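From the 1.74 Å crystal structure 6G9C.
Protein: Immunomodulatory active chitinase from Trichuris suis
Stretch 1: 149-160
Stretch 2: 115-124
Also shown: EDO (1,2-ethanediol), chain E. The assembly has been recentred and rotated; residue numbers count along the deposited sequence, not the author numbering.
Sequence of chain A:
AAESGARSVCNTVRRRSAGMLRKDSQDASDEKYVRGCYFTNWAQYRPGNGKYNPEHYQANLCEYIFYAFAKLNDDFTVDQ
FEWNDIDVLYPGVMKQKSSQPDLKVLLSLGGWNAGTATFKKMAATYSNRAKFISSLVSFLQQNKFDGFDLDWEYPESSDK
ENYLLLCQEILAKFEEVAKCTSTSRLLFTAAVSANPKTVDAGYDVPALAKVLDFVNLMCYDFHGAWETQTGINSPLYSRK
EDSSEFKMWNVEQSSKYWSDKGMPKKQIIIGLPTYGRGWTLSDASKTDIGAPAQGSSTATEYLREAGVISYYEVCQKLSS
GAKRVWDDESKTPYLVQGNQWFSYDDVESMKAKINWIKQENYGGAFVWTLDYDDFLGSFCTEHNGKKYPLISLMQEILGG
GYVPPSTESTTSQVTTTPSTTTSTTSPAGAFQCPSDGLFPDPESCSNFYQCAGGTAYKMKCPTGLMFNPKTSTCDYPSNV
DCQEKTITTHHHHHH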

# COMPACT_ATOMS: atom_id res chain seq x y z
N ASP A 149 1.65 1.05 18.89
CA ASP A 149 2.60 0.54 19.88
C ASP A 149 2.79 1.60 20.96
O ASP A 149 3.31 2.68 20.70
CB ASP A 149 3.93 0.18 19.19
CG ASP A 149 5.00 -0.25 20.17
OD1 ASP A 149 4.77 -1.24 20.90
OD2 ASP A 149 6.07 0.40 20.20
N LEU A 150 2.31 1.29 22.18
CA LEU A 150 2.31 2.22 23.29
C LEU A 150 3.62 2.09 24.06
O LEU A 150 3.89 1.03 24.63
CB LEU A 150 1.11 1.95 24.20
CG LEU A 150 0.97 2.80 25.46
CD1 LEU A 150 0.93 4.28 25.12
CD2 LEU A 150 -0.31 2.38 26.20
N ASP A 151 4.44 3.15 24.07
CA ASP A 151 5.75 3.11 24.72
C ASP A 151 5.83 4.13 25.84
O ASP A 151 6.74 4.96 25.87
CB ASP A 151 6.87 3.37 23.70
CG ASP A 151 6.91 2.35 22.57
OD1 ASP A 151 6.17 1.34 22.65
OD2 ASP A 151 7.68 2.56 21.61
N TRP A 152 4.87 4.10 26.76
CA TRP A 152 4.92 4.94 27.95
C TRP A 152 6.00 4.41 28.88
O TRP A 152 5.93 3.26 29.34
CB TRP A 152 3.53 4.89 28.60
CG TRP A 152 3.29 5.63 29.88
CD1 TRP A 152 4.21 6.19 30.72
CD2 TRP A 152 2.01 5.85 30.48
NE1 TRP A 152 3.57 6.76 31.81
CE2 TRP A 152 2.22 6.57 31.68
CE3 TRP A 152 0.71 5.52 30.10
CZ2 TRP A 152 1.16 6.95 32.52
CZ3 TRP A 152 -0.35 5.90 30.93
CH2 TRP A 152 -0.11 6.61 32.13
N GLU A 153 7.01 5.23 29.18
CA GLU A 153 8.18 4.79 29.95
C GLU A 153 8.35 5.62 31.22
O GLU A 153 9.06 6.63 31.21
CB GLU A 153 9.45 4.86 29.06
CG GLU A 153 9.32 4.02 27.79
CD GLU A 153 10.59 4.01 26.92
OE1 GLU A 153 11.67 4.41 27.41
OE2 GLU A 153 10.47 3.60 25.76
N TYR A 154 7.72 5.21 32.34
CA TYR A 154 6.91 3.99 32.49
C TYR A 154 5.76 4.33 33.42
O TYR A 154 5.93 5.21 34.26
CB TYR A 154 7.73 2.85 33.11
CG TYR A 154 8.90 2.42 32.27
CD1 TYR A 154 8.71 1.62 31.16
CD2 TYR A 154 10.19 2.82 32.59
CE1 TYR A 154 9.79 1.22 30.37
CE2 TYR A 154 11.27 2.43 31.81
CZ TYR A 154 11.07 1.63 30.71
OH TYR A 154 12.15 1.24 29.93
N PRO A 155 4.62 3.64 33.29
CA PRO A 155 3.56 3.80 34.29
C PRO A 155 4.08 3.49 35.69
O PRO A 155 4.81 2.52 35.90
CB PRO A 155 2.49 2.78 33.86
CG PRO A 155 3.21 1.80 32.99
CD PRO A 155 4.30 2.60 32.30
N GLU A 156 3.70 4.34 36.65
CA GLU A 156 4.05 4.19 38.05
C GLU A 156 2.84 3.68 38.83
O GLU A 156 1.78 3.39 38.26
CB GLU A 156 4.58 5.52 38.59
CG GLU A 156 5.92 5.90 37.96
CD GLU A 156 6.22 7.40 37.98
OE1 GLU A 156 5.80 8.10 38.92
OE2 GLU A 156 6.90 7.87 37.03
N SER A 157 3.00 3.55 40.15
CA SER A 157 1.92 3.00 40.95
C SER A 157 0.65 3.83 40.80
O SER A 157 -0.46 3.29 40.74
CB SER A 157 2.35 2.92 42.41
OG SER A 157 1.72 1.82 43.04
N SER A 158 0.80 5.15 40.71
CA SER A 158 -0.33 6.06 40.58
C SER A 158 -0.94 6.03 39.19
O SER A 158 -1.95 6.71 38.97
CB SER A 158 0.12 7.49 40.91
OG SER A 158 1.18 7.85 40.04
N ASP A 159 -0.36 5.27 38.27
CA ASP A 159 -0.88 5.11 36.92
C ASP A 159 -1.38 3.70 36.65
O ASP A 159 -1.90 3.45 35.55
CB ASP A 159 0.20 5.44 35.87
CG ASP A 159 0.85 6.79 36.08
OD1 ASP A 159 0.12 7.81 36.12
OD2 ASP A 159 2.10 6.83 36.21
N LYS A 160 -1.20 2.76 37.58
CA LYS A 160 -1.41 1.36 37.25
C LYS A 160 -2.84 1.13 36.79
O LYS A 160 -3.08 0.44 35.79
CB LYS A 160 -1.08 0.47 38.46
CG LYS A 160 -1.16 -1.02 38.17
CD LYS A 160 -0.87 -1.85 39.41
CE LYS A 160 -1.25 -3.31 39.18
NZ LYS A 160 -1.02 -4.17 40.38
C1 EDO E . 11.28 2.69 22.72
O1 EDO E . 12.11 3.29 23.76
C2 EDO E . 11.26 1.16 22.80
O2 EDO E . 12.62 0.65 22.82
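Stretch 2 (115-124) GTATFKKMAA

Stretch 2 packs a short helix against the strand end and following loop of stretch 1, in a contact that joins an aromatic stack at its centre to a lysine salt-bridge cluster at one end and buries 490 Å² in all. Gly-115, with a positive phi of 72°, and Thr-116 lead into the helix, which begins at Ala-117 and whose first turn is tied by Lys-120 N to Thr-116 O at 2.8 Å. The helix and the loop from Glu-153 to Asp-159 run in the same general sense, for Thr-116 CA lies 6.7 Å from Glu-153 CA and Lys-120 CA 6.8 Å from Asp-159 CA.

Phe-119, chi1 m, points toward stretch 1 and lays its ring on the five-membered ring of Trp-152 in an offset stack, centroids 4.5 Å apart and planes at 11°. Its CB sits over the indole face, 3.5 Å from Trp-152 CE2, while Leu-150 CD1 reaches Phe-119 CE1 at 3.9 Å. One turn on, Ala-123 CB meets Trp-152 CH2 at 3.7 Å. Thr-116 CG2 touches the indole edge and lies 3.3 Å from Glu-153 O.

Lys-120, with chi2 and chi3 t and chi4 m, carries NZ to Asp-159 OD2 at 2.9 Å and, by a weak hydrogen bond, to Glu-156 OE1 at 3.2 Å; both are salt bridges.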

# COMPACT_ATOMS: atom_id res chain seq x y z
N GLY A 115 9.15 11.40 28.23
CA GLY A 115 8.80 11.54 29.63
C GLY A 115 7.38 11.03 29.85
O GLY A 115 6.74 10.47 28.97
N THR A 116 6.91 11.25 31.07
CA THR A 116 5.61 10.73 31.48
C THR A 116 4.57 11.80 31.79
O THR A 116 3.41 11.44 32.01
CB THR A 116 5.77 9.83 32.72
OG1 THR A 116 6.30 10.59 33.81
CG2 THR A 116 6.74 8.68 32.40
N ALA A 117 4.94 13.08 31.80
CA ALA A 117 4.03 14.11 32.32
C ALA A 117 2.71 14.13 31.56
O ALA A 117 1.62 14.13 32.17
CB ALA A 117 4.69 15.49 32.25
N THR A 118 2.77 14.16 30.23
CA THR A 118 1.54 14.21 29.44
C THR A 118 0.79 12.88 29.50
O THR A 118 -0.44 12.87 29.63
CB THR A 118 1.84 14.59 28.00
OG1 THR A 118 2.64 15.78 27.98
CG2 THR A 118 0.54 14.85 27.22
N PHE A 119 1.51 11.76 29.41
CA PHE A 119 0.86 10.45 29.55
C PHE A 119 0.04 10.39 30.84
O PHE A 119 -1.12 9.97 30.83
CB PHE A 119 1.89 9.33 29.55
CG PHE A 119 2.26 8.81 28.18
CD1 PHE A 119 1.28 8.48 27.25
CD2 PHE A 119 3.59 8.64 27.84
CE1 PHE A 119 1.63 8.00 26.00
CE2 PHE A 119 3.95 8.15 26.58
CZ PHE A 119 2.96 7.83 25.66
N LYS A 120 0.64 10.83 31.95
CA LYS A 120 -0.01 10.77 33.26
C LYS A 120 -1.32 11.54 33.26
O LYS A 120 -2.33 11.07 33.81
CB LYS A 120 0.93 11.33 34.33
CG LYS A 120 2.03 10.38 34.77
CD LYS A 120 2.92 11.05 35.83
CE LYS A 120 3.88 10.04 36.45
NZ LYS A 120 3.21 9.15 37.45
N LYS A 121 -1.32 12.75 32.69
CA LYS A 121 -2.54 13.55 32.62
C LYS A 121 -3.55 12.92 31.67
O LYS A 121 -4.74 12.83 31.99
CB LYS A 121 -2.21 14.98 32.19
CG LYS A 121 -1.37 15.77 33.19
CD LYS A 121 -1.23 17.22 32.76
CE LYS A 121 -0.14 17.92 33.55
NZ LYS A 121 -0.25 19.40 33.47
N MET A 122 -3.09 12.49 30.49
CA MET A 122 -3.99 11.95 29.48
C MET A 122 -4.75 10.73 30.00
O MET A 122 -5.94 10.56 29.72
CB MET A 122 -3.20 11.58 28.22
CG MET A 122 -4.05 10.99 27.10
SD MET A 122 -4.17 9.20 27.20
CE MET A 122 -2.59 8.74 26.44
N ALA A 123 -4.07 9.85 30.73
CA ALA A 123 -4.68 8.62 31.20
C ALA A 123 -5.57 8.82 32.43
O ALA A 123 -6.26 7.87 32.82
CB ALA A 123 -3.60 7.58 31.51
N ALA A 124 -5.57 10.02 33.02
CA ALA A 124 -6.16 10.21 34.34
C ALA A 124 -7.68 10.04 34.37
O ALA A 124 -8.25 9.73 35.42
CB ALA A 124 -5.79 11.59 34.89
O HOH W 1 7.27 7.85 27.74
O HOH W 2 -2.29 8.45 35.06
O HOH W 3 0.40 9.35 37.96